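L protein (CAS virus, PDB 5MV0) is the viral polymerase, whose N-terminal endonuclease domain belongs to the cap-snatching machinery that supplies capped primers for viral mRNA synthesis. Local coordinates at the interface of chains A and B. Sequence-based numbering; all coordinates share one arbitrary frame. Chains: chain A/B, L protein.

The interface of chains A and B. Residues chain A 11, 30-33; chain B 16, 157, 203, 205-206.
A:Asp32, in the loop after the 3-10 helix 22-27, meets B:Glu16 of helix 4-20 through both backbone and side chain. B:Glu16 leaves its helix with CG anti to the backbone N and stays extended, which carries its carboxylate out to the loop. There OE1 of B:Glu16 accepts the backbone N of A:Asp32 at 2.7 Å through its syn lone pair, and the bond is nearly straight, 166° at the hydrogen. The two side chains cross at about a right angle, their carboxylate planes 53° apart, and OD2 of A:Asp32 comes within 2.6 Å of OE2 of B:Glu16. Such a pair of acid oxygens can form a hydrogen bond only if one carries a proton, so a shared proton is plausible, though hydrogens are not seen.

The other oxygen of A:Asp32, OD1, turns to its own chain, where its syn lone pair faces NZ of A:Lys11 in a short salt bridge of 2.5 Å. NZ of A:Lys11, its side-chain amine, also donates across to the carbonyl O of B:Gly205 at 3.0 Å, arriving from above the carbonyl plane, and thus ties the acid to the C-terminal tail of chain B. From the same tail B:Phe203 points its ring tip to tip at A:Asp32, CE1 of B:Phe203 lying 3.7 Å from CG of A:Asp32, with ring and carboxylate planes 31° apart. The methyl CD2 of B:Leu157 touches CB of A:Asp32 at 4.0 Å, while B:Thr206 lays CG2 against CA of A:Val31.

The patch clasps one copy's loop between the helices and tail of another; the contact is not an exact two-fold, and it may serve crystal packing rather than assembly of the protein.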
loop_
_atom_site.group_PDB
_atom_site.type_symbol
_atom_site.label_atom_id
_atom_site.label_comp_id
_atom_site.label_asym_id
_atom_site.label_seq_id
_atom_site.Cartn_x
_atom_site.Cartn_y
_atom_site.Cartn_z
ATOM N N LYS A 11 -8.718 -0.662 19.088
ATOM C CA LYS A 11 -8.551 0.697 18.587
ATOM C C LYS A 11 -8.993 1.719 19.629
ATOM O O LYS A 11 -8.309 2.728 19.858
ATOM C CB LYS A 11 -9.341 0.864 17.282
ATOM C CG LYS A 11 -8.613 1.684 16.240
ATOM C CD LYS A 11 -9.384 1.860 14.924
ATOM C CE LYS A 11 -9.066 3.233 14.322
ATOM N NZ LYS A 11 -9.803 3.579 13.048
ATOM N N ILE A 30 -2.428 4.063 15.350
ATOM C CA ILE A 30 -3.768 3.516 15.343
ATOM C C ILE A 30 -4.118 3.241 13.894
ATOM O O ILE A 30 -4.107 4.158 13.068
ATOM C CB ILE A 30 -4.759 4.470 16.017
ATOM C CG1 ILE A 30 -4.240 4.796 17.417
ATOM C CG2 ILE A 30 -6.099 3.846 16.130
ATOM C CD1 ILE A 30 -5.203 5.501 18.274
ATOM N N VAL A 31 -4.360 1.970 13.578
ATOM C CA VAL A 31 -4.698 1.520 12.236
ATOM C C VAL A 31 -5.897 0.585 12.366
ATOM O O VAL A 31 -6.312 0.213 13.465
ATOM C CB VAL A 31 -3.523 0.804 11.525
ATOM C CG1 VAL A 31 -2.335 1.765 11.280
ATOM C CG2 VAL A 31 -3.071 -0.422 12.358
ATOM N N ASP A 32 -6.439 0.193 11.231
ATOM C CA ASP A 32 -7.616 -0.663 11.209
ATOM C C ASP A 32 -7.297 -2.093 10.821
ATOM O O ASP A 32 -8.181 -2.953 10.885
ATOM C CB ASP A 32 -8.660 -0.055 10.262
ATOM C CG ASP A 32 -8.971 1.376 10.638
ATOM O OD1 ASP A 32 -9.669 1.561 11.652
ATOM O OD2 ASP A 32 -8.465 2.306 9.976
ATOM N N ASP A 33 -6.061 -2.366 10.436
ATOM C CA ASP A 33 -5.614 -3.723 10.152
ATOM C C ASP A 33 -5.343 -4.448 11.466
ATOM O O ASP A 33 -4.459 -4.022 12.217
ATOM C CB ASP A 33 -4.349 -3.645 9.307
ATOM C CG ASP A 33 -3.644 -4.986 9.118
ATOM O OD1 ASP A 33 -4.101 -6.041 9.592
ATOM O OD2 ASP A 33 -2.566 -4.965 8.503
ATOM N N GLU B 16 -4.983 3.667 3.361
ATOM C CA GLU B 16 -4.730 2.497 4.196
ATOM C C GLU B 16 -4.933 1.209 3.412
ATOM O O GLU B 16 -4.140 0.264 3.537
ATOM C CB GLU B 16 -5.631 2.505 5.439
ATOM C CG GLU B 16 -5.303 1.351 6.387
ATOM C CD GLU B 16 -6.047 1.389 7.712
ATOM O OE1 GLU B 16 -5.585 0.729 8.674
ATOM O OE2 GLU B 16 -7.095 2.065 7.797
ATOM N N LEU B 157 -13.028 -1.337 6.303
ATOM C CA LEU B 157 -12.541 -0.392 5.298
ATOM C C LEU B 157 -13.333 -0.503 3.995
ATOM O O LEU B 157 -13.613 0.515 3.350
ATOM C CB LEU B 157 -11.047 -0.606 5.056
ATOM C CG LEU B 157 -10.126 -0.319 6.249
ATOM C CD1 LEU B 157 -8.653 -0.536 5.879
ATOM C CD2 LEU B 157 -10.350 1.103 6.773
ATOM N N PHE B 203 -16.091 6.517 12.763
ATOM C CA PHE B 203 -14.880 5.953 12.189
ATOM C C PHE B 203 -13.855 7.067 12.069
ATOM O O PHE B 203 -14.160 8.143 11.547
ATOM C CB PHE B 203 -15.133 5.313 10.819
ATOM C CG PHE B 203 -13.884 4.775 10.172
ATOM C CD1 PHE B 203 -13.364 3.540 10.551
ATOM C CD2 PHE B 203 -13.224 5.505 9.192
ATOM C CE1 PHE B 203 -12.197 3.042 9.965
ATOM C CE2 PHE B 203 -12.068 5.014 8.607
ATOM C CZ PHE B 203 -11.554 3.780 8.997
ATOM N N GLY B 205 -10.359 6.431 11.048
ATOM C CA GLY B 205 -9.211 6.203 10.165
ATOM C C GLY B 205 -7.915 6.029 10.944
ATOM O O GLY B 205 -7.917 5.779 12.150
ATOM N N THR B 206 -6.789 6.177 10.243
ATOM C CA THR B 206 -5.503 5.963 10.908
ATOM C C THR B 206 -4.987 7.256 11.532
ATOM O O THR B 206 -5.267 8.358 11.060
ATOM C CB THR B 206 -4.427 5.410 9.964
ATOM O OG1 THR B 206 -4.007 6.420 9.033
ATOM C CG2 THR B 206 -4.921 4.168 9.207
#